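Local coordinates for putative aminooxidase (Propionibacterium acnes, PDB 2BAB), which probably isomerises polyunsaturated fatty acids into conjugated dienes, using FAD bound in a fold of the flavin-containing amine oxidoreductase family, at residues A[44-49]-A[203-208]; A[69-74]-A[197-202]; A[88-93]-A[297-302]; A[311-316]-A[323-328]. One frame throughout, in Å; residues are numbered along the deposited sequence.

Interaction 1: A[44-49]-A[203-208]. With FAD (flavin-adenine dinucleotide), chain E; BU1 (1,4-butanediol), chain G.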
# COMPACT_ATOMS: atom_id res chain seq x y z
N GLY A 44 1.70 2.89 11.09
CA GLY A 44 0.83 1.88 10.49
C GLY A 44 1.62 0.74 9.84
O GLY A 44 2.38 0.04 10.51
N LYS A 45 1.44 0.56 8.53
CA LYS A 45 2.11 -0.53 7.81
C LYS A 45 3.57 -0.19 7.43
O LYS A 45 4.25 -1.03 6.83
CB LYS A 45 1.31 -0.95 6.56
CG LYS A 45 -0.06 -1.61 6.84
CD LYS A 45 -0.60 -2.21 5.52
CE LYS A 45 -2.08 -2.09 5.28
NZ LYS A 45 -2.56 -0.74 5.18
N CYS A 46 4.01 1.02 7.76
CA CYS A 46 5.43 1.36 7.85
C CYS A 46 5.89 0.98 9.26
O CYS A 46 5.62 1.68 10.25
CB CYS A 46 5.67 2.83 7.57
SG CYS A 46 5.18 3.34 5.90
N HIS A 47 6.49 -0.20 9.36
CA HIS A 47 6.70 -0.82 10.65
C HIS A 47 8.05 -1.50 10.66
O HIS A 47 8.25 -2.53 9.99
CB HIS A 47 5.60 -1.82 10.95
CG HIS A 47 5.60 -2.31 12.37
ND1 HIS A 47 5.13 -1.54 13.41
CD2 HIS A 47 6.02 -3.47 12.92
CE1 HIS A 47 5.24 -2.22 14.54
NE2 HIS A 47 5.79 -3.39 14.27
N SER A 48 8.97 -0.92 11.43
CA SER A 48 10.40 -1.22 11.30
C SER A 48 10.98 -1.59 12.67
O SER A 48 11.56 -0.76 13.33
CB SER A 48 11.15 -0.02 10.71
OG SER A 48 10.46 0.54 9.62
N PRO A 49 10.80 -2.84 13.08
CA PRO A 49 11.32 -3.25 14.37
C PRO A 49 12.84 -3.43 14.43
O PRO A 49 13.51 -3.60 13.39
CB PRO A 49 10.61 -4.59 14.63
CG PRO A 49 9.55 -4.71 13.55
CD PRO A 49 10.09 -3.95 12.41
N ASP A 203 16.99 3.49 8.94
CA ASP A 203 16.22 3.44 10.18
C ASP A 203 14.80 2.90 9.96
O ASP A 203 13.99 2.84 10.88
CB ASP A 203 16.15 4.85 10.78
CG ASP A 203 17.54 5.41 11.08
OD1 ASP A 203 18.18 4.84 11.98
OD2 ASP A 203 17.98 6.36 10.40
N GLY A 204 14.52 2.51 8.72
CA GLY A 204 13.23 1.92 8.37
C GLY A 204 12.27 2.99 7.92
O GLY A 204 12.38 4.16 8.33
N THR A 205 11.30 2.61 7.08
CA THR A 205 10.27 3.52 6.63
C THR A 205 9.47 4.09 7.82
O THR A 205 9.02 5.24 7.77
CB THR A 205 9.26 2.81 5.68
OG1 THR A 205 8.72 1.66 6.35
CG2 THR A 205 9.93 2.42 4.35
N GLN A 206 9.31 3.30 8.88
CA GLN A 206 8.63 3.79 10.10
C GLN A 206 9.24 5.07 10.68
O GLN A 206 8.51 5.93 11.19
CB GLN A 206 8.61 2.72 11.19
CG GLN A 206 7.73 3.09 12.39
CD GLN A 206 7.61 1.99 13.40
OE1 GLN A 206 8.43 1.07 13.44
NE2 GLN A 206 6.58 2.07 14.26
N ALA A 207 10.56 5.18 10.61
CA ALA A 207 11.29 6.26 11.26
C ALA A 207 10.83 7.67 10.86
O ALA A 207 10.60 8.52 11.73
CB ALA A 207 12.83 6.11 11.03
N MET A 208 10.67 7.91 9.57
CA MET A 208 10.23 9.23 9.12
C MET A 208 8.80 9.54 9.53
O MET A 208 8.46 10.70 9.71
CB MET A 208 10.40 9.41 7.62
CG MET A 208 9.57 8.44 6.74
SD MET A 208 10.37 8.16 5.15
CE MET A 208 9.33 6.86 4.46
PA FAD E . -2.05 2.09 7.47
O1A FAD E . -0.56 2.12 7.24
O2A FAD E . -2.65 0.70 7.55
O5B FAD E . -2.39 2.83 8.87
C5B FAD E . -3.65 2.66 9.47
C4B FAD E . -3.57 3.17 10.90
O4B FAD E . -4.85 3.25 11.49
C3B FAD E . -2.73 2.23 11.74
O3B FAD E . -1.87 2.98 12.57
C2B FAD E . -3.77 1.45 12.51
O2B FAD E . -3.25 0.96 13.72
C1B FAD E . -4.86 2.51 12.69
N9A FAD E . -6.20 1.99 12.95
C8A FAD E . -6.83 0.91 12.36
N7A FAD E . -8.07 0.79 12.90
C5A FAD E . -8.25 1.77 13.82
C6A FAD E . -9.32 2.11 14.66
N6A FAD E . -10.38 1.31 14.79
N1A FAD E . -9.18 3.20 15.51
C2A FAD E . -8.00 3.95 15.53
N3A FAD E . -6.94 3.61 14.70
C4A FAD E . -7.07 2.53 13.87
N1 FAD E . 4.22 1.18 0.44
C2 FAD E . 5.20 1.83 -0.26
O2 FAD E . 5.01 2.98 -0.64
N3 FAD E . 6.41 1.19 -0.50
C4 FAD E . 6.64 -0.11 -0.08
O4 FAD E . 7.74 -0.65 -0.35
C4X FAD E . 5.63 -0.79 0.59
N5 FAD E . 5.78 -2.11 0.96
C5X FAD E . 4.88 -2.70 1.80
C6 FAD E . 5.13 -3.98 2.29
C7 FAD E . 4.29 -4.57 3.22
C7M FAD E . 4.57 -5.94 3.76
C8 FAD E . 3.17 -3.86 3.64
C8M FAD E . 2.22 -4.47 4.64
C9 FAD E . 2.92 -2.58 3.14
C9A FAD E . 3.75 -1.98 2.21
N10 FAD E . 3.48 -0.75 1.62
C10 FAD E . 4.43 -0.12 0.86
C1' FAD E . 2.15 -0.06 1.74
C2' FAD E . 2.19 1.09 2.74
O2' FAD E . 2.83 0.67 3.94
C3' FAD E . 0.74 1.53 3.03
O3' FAD E . 0.07 1.81 1.81
C4' FAD E . 0.63 2.75 3.94
O4' FAD E . 1.23 2.48 5.20
C5' FAD E . -0.86 3.09 4.08
O5' FAD E . -1.02 4.12 5.03
P FAD E . -2.45 4.35 5.74
O1P FAD E . -2.27 5.39 6.82
O2P FAD E . -3.53 4.70 4.73
O3P FAD E . -2.85 2.93 6.34
C1 BU1 G . 18.93 1.43 12.58
C2 BU1 G . 20.47 1.47 12.52
C3 BU1 G . 20.95 2.06 11.21
C4 BU1 G . 22.24 1.42 10.71
O5 BU1 G . 18.43 0.52 11.60
O6 BU1 G . 22.67 2.08 9.50

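Interaction 2: A[69-74]-A[197-202]. With BU1 (1,4-butanediol), chain G.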
# COMPACT_ATOMS: atom_id res chain seq x y z
N THR A 69 5.33 13.72 -2.46
CA THR A 69 4.72 13.99 -1.15
C THR A 69 5.60 13.47 -0.01
O THR A 69 5.75 14.13 1.03
CB THR A 69 3.29 13.40 -1.04
OG1 THR A 69 2.50 13.82 -2.17
CG2 THR A 69 2.61 13.89 0.25
N ILE A 70 6.22 12.31 -0.21
CA ILE A 70 7.12 11.78 0.82
C ILE A 70 8.37 12.66 0.92
O ILE A 70 8.87 12.89 2.02
CB ILE A 70 7.45 10.28 0.60
CG1 ILE A 70 6.15 9.45 0.56
CG2 ILE A 70 8.36 9.77 1.73
CD1 ILE A 70 5.23 9.63 1.81
N GLN A 71 8.85 13.19 -0.20
CA GLN A 71 9.91 14.19 -0.13
C GLN A 71 9.53 15.40 0.73
O GLN A 71 10.34 15.88 1.53
CB GLN A 71 10.36 14.66 -1.51
CG GLN A 71 11.59 15.56 -1.46
CD GLN A 71 12.80 14.84 -0.86
OE1 GLN A 71 13.28 13.86 -1.43
NE2 GLN A 71 13.28 15.31 0.29
N GLU A 72 8.30 15.89 0.57
CA GLU A 72 7.80 17.01 1.38
C GLU A 72 7.81 16.66 2.89
O GLU A 72 8.16 17.49 3.73
CB GLU A 72 6.39 17.42 0.93
CG GLU A 72 6.35 18.21 -0.37
CD GLU A 72 4.97 18.82 -0.67
OE1 GLU A 72 4.12 18.94 0.24
OE2 GLU A 72 4.74 19.17 -1.83
N ILE A 73 7.44 15.42 3.20
CA ILE A 73 7.46 14.92 4.56
C ILE A 73 8.90 14.89 5.09
O ILE A 73 9.16 15.39 6.19
CB ILE A 73 6.75 13.53 4.64
CG1 ILE A 73 5.24 13.72 4.53
CG2 ILE A 73 7.09 12.82 5.95
CD1 ILE A 73 4.43 12.43 4.35
N MET A 74 9.84 14.34 4.32
CA MET A 74 11.25 14.32 4.73
C MET A 74 11.83 15.73 4.88
O MET A 74 12.70 15.95 5.73
CB MET A 74 12.10 13.53 3.72
CG MET A 74 11.85 12.03 3.72
SD MET A 74 13.05 11.08 2.76
CE MET A 74 12.55 11.37 1.07
N ASP A 197 16.10 2.30 -9.34
CA ASP A 197 16.20 3.62 -8.75
C ASP A 197 15.16 3.72 -7.62
O ASP A 197 14.06 4.24 -7.80
CB ASP A 197 16.01 4.69 -9.82
CG ASP A 197 16.39 6.06 -9.35
OD1 ASP A 197 16.85 6.23 -8.19
OD2 ASP A 197 16.20 7.00 -10.15
N LEU A 198 15.53 3.18 -6.47
CA LEU A 198 14.59 2.91 -5.40
C LEU A 198 15.12 3.41 -4.07
O LEU A 198 16.21 3.04 -3.63
CB LEU A 198 14.31 1.40 -5.31
CG LEU A 198 13.57 0.79 -6.51
CD1 LEU A 198 13.76 -0.72 -6.61
CD2 LEU A 198 12.09 1.14 -6.47
N TRP A 199 14.31 4.24 -3.42
CA TRP A 199 14.60 4.74 -2.10
C TRP A 199 14.47 3.66 -1.04
O TRP A 199 13.56 2.83 -1.11
CB TRP A 199 13.60 5.83 -1.75
CG TRP A 199 13.68 7.06 -2.57
CD1 TRP A 199 14.61 7.37 -3.52
CD2 TRP A 199 12.83 8.21 -2.44
NE1 TRP A 199 14.36 8.64 -4.03
CE2 TRP A 199 13.28 9.17 -3.38
CE3 TRP A 199 11.72 8.50 -1.64
CZ2 TRP A 199 12.66 10.41 -3.53
CZ3 TRP A 199 11.10 9.75 -1.80
CH2 TRP A 199 11.57 10.68 -2.73
N THR A 200 15.36 3.69 -0.06
CA THR A 200 15.21 2.90 1.18
C THR A 200 15.78 3.74 2.34
O THR A 200 16.47 4.73 2.12
CB THR A 200 15.98 1.55 1.15
OG1 THR A 200 17.37 1.83 0.99
CG2 THR A 200 15.46 0.55 0.03
N TRP A 201 15.50 3.30 3.57
CA TRP A 201 15.87 4.03 4.80
C TRP A 201 16.56 3.10 5.80
O TRP A 201 16.03 2.03 6.14
CB TRP A 201 14.62 4.65 5.43
CG TRP A 201 14.05 5.70 4.55
CD1 TRP A 201 14.34 7.02 4.57
CD2 TRP A 201 13.11 5.50 3.48
NE1 TRP A 201 13.63 7.68 3.58
CE2 TRP A 201 12.86 6.76 2.90
CE3 TRP A 201 12.48 4.37 2.94
CZ2 TRP A 201 11.99 6.94 1.79
CZ3 TRP A 201 11.57 4.54 1.87
CH2 TRP A 201 11.36 5.82 1.29
N ALA A 202 17.73 3.53 6.27
CA ALA A 202 18.53 2.77 7.22
C ALA A 202 17.77 2.50 8.51
O ALA A 202 17.89 1.43 9.08
CB ALA A 202 19.90 3.48 7.51
C1 BU1 G . 18.93 1.43 12.58
C2 BU1 G . 20.47 1.47 12.52
C3 BU1 G . 20.95 2.06 11.21
C4 BU1 G . 22.24 1.42 10.71
O5 BU1 G . 18.43 0.52 11.60
O6 BU1 G . 22.67 2.08 9.50

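Interaction 3: A[88-93]-A[297-302]. With ODD ((10E,12Z)-octadeca-10,12-dienoic acid), chain F.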
# COMPACT_ATOMS: atom_id res chain seq x y z
N ARG A 88 18.50 -7.31 -7.16
CA ARG A 88 17.62 -8.45 -7.41
C ARG A 88 18.16 -9.44 -8.42
O ARG A 88 18.80 -9.06 -9.40
CB ARG A 88 16.23 -7.99 -7.90
CG ARG A 88 16.21 -7.39 -9.32
CD ARG A 88 14.83 -6.95 -9.76
NE ARG A 88 14.43 -5.71 -9.09
CZ ARG A 88 14.27 -4.51 -9.67
NH1 ARG A 88 13.93 -3.48 -8.91
NH2 ARG A 88 14.43 -4.32 -10.99
N GLU A 89 17.84 -10.70 -8.18
CA GLU A 89 17.96 -11.76 -9.19
C GLU A 89 16.60 -12.41 -9.36
O GLU A 89 15.70 -12.25 -8.50
CB GLU A 89 18.98 -12.82 -8.76
CG GLU A 89 18.54 -13.63 -7.54
CD GLU A 89 19.58 -14.64 -7.07
OE1 GLU A 89 20.63 -14.79 -7.72
OE2 GLU A 89 19.34 -15.28 -6.04
N PHE A 90 16.46 -13.17 -10.44
CA PHE A 90 15.24 -13.95 -10.70
C PHE A 90 15.50 -15.46 -10.60
O PHE A 90 16.48 -15.99 -11.16
CB PHE A 90 14.65 -13.59 -12.07
CG PHE A 90 14.11 -12.20 -12.11
CD1 PHE A 90 12.77 -11.96 -11.87
CD2 PHE A 90 14.97 -11.12 -12.30
CE1 PHE A 90 12.28 -10.67 -11.87
CE2 PHE A 90 14.48 -9.83 -12.30
CZ PHE A 90 13.15 -9.60 -12.08
N LEU A 91 14.59 -16.12 -9.89
CA LEU A 91 14.58 -17.56 -9.72
C LEU A 91 13.32 -18.19 -10.32
O LEU A 91 12.21 -17.62 -10.24
CB LEU A 91 14.60 -17.91 -8.24
CG LEU A 91 15.67 -17.27 -7.35
CD1 LEU A 91 15.61 -17.87 -5.95
CD2 LEU A 91 17.06 -17.46 -7.98
N HIS A 92 13.51 -19.35 -10.93
CA HIS A 92 12.40 -20.22 -11.26
C HIS A 92 11.93 -20.90 -9.99
O HIS A 92 12.60 -20.87 -8.95
CB HIS A 92 12.81 -21.25 -12.31
CG HIS A 92 12.88 -20.68 -13.69
ND1 HIS A 92 11.78 -20.18 -14.35
CD2 HIS A 92 13.93 -20.51 -14.53
CE1 HIS A 92 12.14 -19.74 -15.54
NE2 HIS A 92 13.44 -19.92 -15.67
N GLU A 93 10.77 -21.54 -10.06
CA GLU A 93 10.21 -22.19 -8.88
C GLU A 93 11.06 -23.34 -8.38
O GLU A 93 10.95 -23.69 -7.22
CB GLU A 93 8.77 -22.62 -9.10
CG GLU A 93 8.54 -23.61 -10.23
CD GLU A 93 7.05 -23.83 -10.44
OE1 GLU A 93 6.50 -24.83 -9.96
OE2 GLU A 93 6.42 -22.96 -11.05
N TYR A 297 13.33 -12.73 -6.72
CA TYR A 297 11.96 -12.69 -7.20
C TYR A 297 11.65 -14.00 -7.91
O TYR A 297 12.53 -14.56 -8.59
CB TYR A 297 11.77 -11.57 -8.22
CG TYR A 297 11.71 -10.17 -7.68
CD1 TYR A 297 10.51 -9.46 -7.69
CD2 TYR A 297 12.85 -9.53 -7.19
CE1 TYR A 297 10.44 -8.18 -7.20
CE2 TYR A 297 12.79 -8.23 -6.71
CZ TYR A 297 11.58 -7.56 -6.71
OH TYR A 297 11.47 -6.27 -6.27
N VAL A 298 10.42 -14.48 -7.80
CA VAL A 298 10.05 -15.78 -8.39
C VAL A 298 8.76 -15.65 -9.20
O VAL A 298 7.66 -15.97 -8.69
CB VAL A 298 9.92 -16.87 -7.29
CG1 VAL A 298 9.92 -18.29 -7.90
CG2 VAL A 298 11.05 -16.72 -6.25
N PRO A 299 8.88 -15.14 -10.45
CA PRO A 299 7.71 -14.97 -11.32
C PRO A 299 6.83 -16.21 -11.44
O PRO A 299 5.60 -16.06 -11.50
CB PRO A 299 8.33 -14.59 -12.67
CG PRO A 299 9.59 -13.77 -12.23
CD PRO A 299 10.11 -14.63 -11.09
N ASP A 300 7.45 -17.38 -11.45
CA ASP A 300 6.73 -18.67 -11.45
C ASP A 300 5.74 -18.75 -10.30
O ASP A 300 4.66 -19.31 -10.46
CB ASP A 300 7.70 -19.86 -11.33
CG ASP A 300 8.47 -20.16 -12.62
OD1 ASP A 300 8.13 -19.61 -13.68
OD2 ASP A 300 9.44 -20.94 -12.57
N ASN A 301 6.11 -18.21 -9.14
CA ASN A 301 5.23 -18.26 -7.97
C ASN A 301 4.22 -17.11 -7.92
O ASN A 301 3.44 -17.04 -6.95
CB ASN A 301 6.07 -18.34 -6.66
CG ASN A 301 6.74 -19.70 -6.47
OD1 ASN A 301 6.38 -20.67 -7.12
ND2 ASN A 301 7.71 -19.76 -5.55
N MET A 302 4.23 -16.22 -8.92
CA MET A 302 3.26 -15.11 -9.01
C MET A 302 1.99 -15.51 -9.76
O MET A 302 1.00 -14.77 -9.74
CB MET A 302 3.89 -13.86 -9.67
CG MET A 302 5.10 -13.31 -8.91
SD MET A 302 5.92 -11.97 -9.77
CE MET A 302 7.58 -12.05 -9.10
O2 ODD F . 15.90 -4.93 -6.08
C1 ODD F . 14.81 -5.25 -5.57
O1 ODD F . 13.75 -5.11 -6.22
C2 ODD F . 14.75 -5.81 -4.16
C3 ODD F . 13.32 -5.88 -3.63
C4 ODD F . 13.21 -6.48 -2.22
C5 ODD F . 11.87 -7.18 -1.95
C6 ODD F . 10.82 -6.19 -1.49
C7 ODD F . 9.39 -6.68 -1.27
C8 ODD F . 8.46 -5.46 -1.48
C9 ODD F . 7.07 -5.64 -0.91
C10 ODD F . 6.04 -4.55 -1.24
C11 ODD F . 6.26 -3.40 -1.90
C12 ODD F . 5.11 -2.49 -2.10
C13 ODD F . 5.16 -1.30 -2.73
C14 ODD F . 6.42 -0.73 -3.35
C15 ODD F . 6.16 0.67 -3.88
C16 ODD F . 7.38 1.40 -4.47
C17 ODD F . 8.18 0.59 -5.50
C18 ODD F . 7.96 1.01 -6.94
O HOH W 1 8.90 -22.44 -5.32

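Interaction 4: A[311-316]-A[323-328]. With ODD ((10E,12Z)-octadeca-10,12-dienoic acid), chain F.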
# COMPACT_ATOMS: atom_id res chain seq x y z
N MET A 311 6.99 -15.36 -3.28
CA MET A 311 7.12 -14.66 -4.55
C MET A 311 8.37 -13.78 -4.62
O MET A 311 8.88 -13.45 -5.71
CB MET A 311 5.87 -13.83 -4.77
CG MET A 311 4.61 -14.68 -4.82
SD MET A 311 3.16 -13.69 -5.17
CE MET A 311 3.04 -12.73 -3.64
N VAL A 312 8.85 -13.37 -3.45
CA VAL A 312 9.98 -12.48 -3.35
C VAL A 312 10.51 -12.59 -1.91
O VAL A 312 9.75 -12.93 -1.00
CB VAL A 312 9.59 -11.01 -3.73
CG1 VAL A 312 8.55 -10.46 -2.76
CG2 VAL A 312 10.83 -10.10 -3.81
N TYR A 313 11.81 -12.37 -1.73
CA TYR A 313 12.39 -12.23 -0.38
C TYR A 313 13.42 -11.12 -0.40
O TYR A 313 14.03 -10.85 -1.44
CB TYR A 313 12.96 -13.56 0.15
CG TYR A 313 14.00 -14.20 -0.75
CD1 TYR A 313 15.33 -13.81 -0.68
CD2 TYR A 313 13.65 -15.21 -1.67
CE1 TYR A 313 16.29 -14.39 -1.50
CE2 TYR A 313 14.60 -15.79 -2.51
CZ TYR A 313 15.90 -15.39 -2.42
OH TYR A 313 16.85 -15.94 -3.23
N TYR A 314 13.62 -10.49 0.76
CA TYR A 314 14.32 -9.21 0.86
C TYR A 314 15.64 -9.36 1.59
O TYR A 314 15.69 -9.59 2.80
CB TYR A 314 13.40 -8.19 1.57
CG TYR A 314 13.97 -6.80 1.86
CD1 TYR A 314 15.02 -6.26 1.11
CD2 TYR A 314 13.42 -6.02 2.88
CE1 TYR A 314 15.52 -4.98 1.39
CE2 TYR A 314 13.92 -4.73 3.17
CZ TYR A 314 14.98 -4.23 2.43
OH TYR A 314 15.49 -2.98 2.68
N HIS A 315 16.71 -9.19 0.82
CA HIS A 315 18.10 -9.14 1.32
C HIS A 315 18.43 -7.69 1.69
O HIS A 315 18.78 -6.87 0.83
CB HIS A 315 18.98 -9.66 0.18
CG HIS A 315 20.44 -9.74 0.48
ND1 HIS A 315 21.36 -8.93 -0.14
CD2 HIS A 315 21.14 -10.58 1.27
CE1 HIS A 315 22.57 -9.27 0.25
NE2 HIS A 315 22.47 -10.26 1.12
N ARG A 316 18.29 -7.37 2.97
CA ARG A 316 18.40 -5.98 3.45
C ARG A 316 19.82 -5.63 3.89
O ARG A 316 20.34 -4.61 3.51
CB ARG A 316 17.44 -5.74 4.63
CG ARG A 316 17.49 -4.31 5.22
CD ARG A 316 16.24 -4.11 6.06
NE ARG A 316 16.21 -2.89 6.86
CZ ARG A 316 15.94 -1.67 6.40
NH1 ARG A 316 15.70 -1.43 5.13
NH2 ARG A 316 15.91 -0.66 7.25
N GLN A 323 21.55 -11.48 9.96
CA GLN A 323 20.44 -10.53 9.95
C GLN A 323 19.17 -11.11 9.31
O GLN A 323 19.16 -12.23 8.80
CB GLN A 323 20.87 -9.19 9.31
CG GLN A 323 21.35 -8.17 10.36
CD GLN A 323 20.22 -7.68 11.26
OE1 GLN A 323 19.03 -7.87 10.95
NE2 GLN A 323 20.58 -7.02 12.37
N ILE A 324 18.08 -10.35 9.41
CA ILE A 324 16.75 -10.80 9.03
C ILE A 324 16.55 -10.78 7.52
O ILE A 324 16.86 -9.78 6.86
CB ILE A 324 15.64 -9.88 9.68
CG1 ILE A 324 15.66 -10.00 11.21
CG2 ILE A 324 14.22 -10.21 9.10
CD1 ILE A 324 15.39 -11.40 11.75
N ILE A 325 16.02 -11.87 6.98
CA ILE A 325 15.51 -11.94 5.62
C ILE A 325 13.99 -12.11 5.70
O ILE A 325 13.48 -13.08 6.28
CB ILE A 325 16.08 -13.11 4.81
CG1 ILE A 325 17.62 -13.01 4.68
CG2 ILE A 325 15.39 -13.18 3.42
CD1 ILE A 325 18.16 -12.00 3.65
N THR A 326 13.26 -11.15 5.15
CA THR A 326 11.81 -11.25 5.09
C THR A 326 11.35 -11.91 3.79
O THR A 326 11.94 -11.68 2.72
CB THR A 326 11.12 -9.88 5.24
OG1 THR A 326 11.83 -8.88 4.49
CG2 THR A 326 11.02 -9.49 6.71
N THR A 327 10.31 -12.73 3.90
CA THR A 327 9.68 -13.39 2.76
C THR A 327 8.29 -12.87 2.58
O THR A 327 7.68 -12.39 3.56
CB THR A 327 9.63 -14.92 2.95
OG1 THR A 327 8.80 -15.29 4.07
CG2 THR A 327 11.01 -15.45 3.17
N TYR A 328 7.77 -12.99 1.35
CA TYR A 328 6.47 -12.42 0.99
C TYR A 328 5.62 -13.41 0.18
O TYR A 328 6.09 -13.99 -0.82
CB TYR A 328 6.65 -11.12 0.18
CG TYR A 328 7.47 -10.13 0.93
CD1 TYR A 328 6.88 -9.14 1.69
CD2 TYR A 328 8.87 -10.23 0.95
CE1 TYR A 328 7.66 -8.24 2.42
CE2 TYR A 328 9.64 -9.35 1.69
CZ TYR A 328 9.04 -8.36 2.41
OH TYR A 328 9.83 -7.50 3.16
O2 ODD F . 15.90 -4.93 -6.08
C1 ODD F . 14.81 -5.25 -5.57
O1 ODD F . 13.75 -5.11 -6.22
C2 ODD F . 14.75 -5.81 -4.16
C3 ODD F . 13.32 -5.88 -3.63
C4 ODD F . 13.21 -6.48 -2.22
C5 ODD F . 11.87 -7.18 -1.95
C6 ODD F . 10.82 -6.19 -1.49
C7 ODD F . 9.39 -6.68 -1.27
C8 ODD F . 8.46 -5.46 -1.48
C9 ODD F . 7.07 -5.64 -0.91
C10 ODD F . 6.04 -4.55 -1.24
C11 ODD F . 6.26 -3.40 -1.90
C12 ODD F . 5.11 -2.49 -2.10
C13 ODD F . 5.16 -1.30 -2.73
C14 ODD F . 6.42 -0.73 -3.35
C15 ODD F . 6.16 0.67 -3.88
C16 ODD F . 7.38 1.40 -4.47
C17 ODD F . 8.18 0.59 -5.50
C18 ODD F . 7.96 1.01 -6.94
O HOH W 2 14.98 -8.28 5.23
O HOH W 3 19.04 -8.81 5.59

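Interaction 1: A[44-49]-A[203-208]
Cys46 and Ser48 pass the start of helix 205-215 on an irregular backbone, with CA of Cys46 4.6 Å from CA of Gln206 and CA of Ser48 5.1 Å from CA of Gly204. The loop belongs to the FAD-binding part of a flavin-containing amine oxidoreductase fold. Its Lys45 grips the dinucleotide twice, the backbone N donating to O1A of FAD at 2.8 Å and NZ to O2A, while NZ also pairs with Glu401. Immediately afterwards the chain turns to the helix, where Ser48 and Gln206 exchange hydrogen bonds. Backbone N of Ser48 donates to OE1 of Gln206 at 2.9 Å; the bond is nearly straight (170°), yet the donor stands 45° out of the amide carbonyl plane. In return, backbone N of Gln206 reaches OG of Ser48 at 3.1 Å. With its CG set opposite the backbone N (chi1 -171°) and the chain extended beyond, Gln206 lies along the loop, its CG 3.3 Å from O of Cys46, and its amide beside the imidazole of His47. The far end is held too, since NE2 donates to O of Val42. Gly204 has no CB, which leaves room for CB of Ser48, with OG of Ser48 3.3 Å from CA of Gly204. The Glu57 carboxylate ties both segments together, one oxygen bonding to OG of Ser48 and the other to backbone N of Thr205. Thr205 is fixed at its hydroxyl by O of Ala60, and the same OG1 rests 3.5 Å from CB of Cys46.

Interaction 2: A[69-74]-A[197-202]
Met74 pushes its thioether into the hollow between two indoles, Trp199 and Trp201, and meets each with a different atom. SD lies at the edge of Trp201, practically in the ring plane, and takes a weak hydrogen bond from NE1 at 3.5 Å. This is an edge-on Met-aromatic contact, SD of Met74 sitting 4.7 Å from the centroid of the five-membered ring of Trp201. A bend at the last torsion (chi3 -77°) then turns the methyl aside, bringing CE 3.6 Å from CZ3 of Trp199. Here a helix of the amine oxidoreductase fold, 68-77, is packed against the irregular connection that leads from helix 187-195 to helix 205-215, and the nearest CA atoms, of Ile70 and Trp199, stay 10.7 Å apart so that the large side chains fill the interval. Ile70, one turn before Met74 on the helix, adds a second bump: its CB faces the edge of Trp199, 4.4 Å from CZ3. Behind it Phe408 and Met208 continue the packing, and Met208 also touches Trp201. On the remaining flank Gln71 bends back at chi2, crossing the indole at about a right angle, and its NE2 is engaged by Asp75 while OE1 lies 3.8 Å from CH2 of Trp199.

Interaction 3: A[88-93]-A[297-302]
Arg88 and Tyr297 set two flat groups almost perpendicular, with guanidinium and phenol planes 83° apart, and the same ligand oxygen lies at the edge of each. O1 of the bound octadecadienoic acid receives Tyr297 OH at 2.6 Å and Arg88 NE at 3.0 Å, with NH1 adding a longer bond, so three donors from two strands close on one carboxylate oxygen. The guanidinium also makes a cation-pi contact with Phe193. The Phe90 ring is tilted 32° from that of Tyr297 and meets it obliquely, while CG of Pro299 approaches the Phe90 edge at 3.7 Å from CD1. Phe90 and Tyr297 form a parallel bridge in the mixed sheet, where strands 88-91 and 295-297 run side by side: backbone N of Tyr297 donates to O of Glu89 and backbone N of Leu91 to O of Tyr297 at 2.9 Å. Phe90 and Tyr297 consequently project from one face. Beyond the strands the two segments remain joined by Asp300, whose OD2 accepts two bonds, from His92 ND1 at 3.0 Å on its syn side and from backbone N of Glu93 at 2.9 Å on its anti side. OD2 of Asp300 lies close to the plane of the imidazole, which is also stacked on Tyr98.

Interaction 4: A[311-316]-A[323-328]
Val312 meets Tyr328 through a first torsion of 63°, which places CG1 between the backbone N and carbonyl carbon, 3.6 Å from CB of the tyrosine, and leaves CG2 to touch C5 of the bound fatty acid at 3.6 Å. The Tyr314 side chain, its CG trans to the backbone N (chi1 176°), runs beside those of Thr326 and Tyr328, with OG1 of Thr326 at its ring edge and CB against CE2 of Tyr328. These residues belong to a beta hairpin of the mixed sheet, strands 312-315 and 325-330, whose short segments are antiparallel at 163°. Backbone N of Met311 donates to O of Tyr328 at 3.0 Å and backbone N of Tyr314 to O of Thr326 at 2.8 Å. Between them Tyr313 and Thr327 form a non-hydrogen-bonded pair, and their side chains leave on the other face, toward helix 341-354. On the ligand face C7 of the fatty acid lies over one side of the Tyr328 ring, toward the rim, so the hairpin forms part of the fatty acid site. Where the strands part, a water donates to O of Tyr314 and to O of Ile324. Arg316 stretches out beside Tyr314, with CB over a face of its ring, toward the rim. Its other guanidinium nitrogens bond to O of Arg55 and Trp201, while NH1, with the oxygen in the guanidinium plane, donates to Tyr314 OH at 2.9 Å.

How the interactions relate
The four contacts show how one chain builds a cofactor site and a lipid site side by side. Interactions 1 and 2 touch and lie 12 Å apart between centres, near the FAD; along the chain interaction 2 lies within the span of interaction 1. Interactions 3 and 4, 13 Å apart, share the mixed sheet, where strand 295-297 stands between 88-91 and 312-315, and both touch the fatty acid. Helix 68-77 leads on to strand 88-91, and the segments of interactions 2 and 3 alternate along the chain, meeting where Leu198 packs on Arg88. Interactions 2 and 4 also meet, joining the 197-202 connection to the hairpin, whose Tyr328 lies about 4 Å from FAD at its nearest atoms.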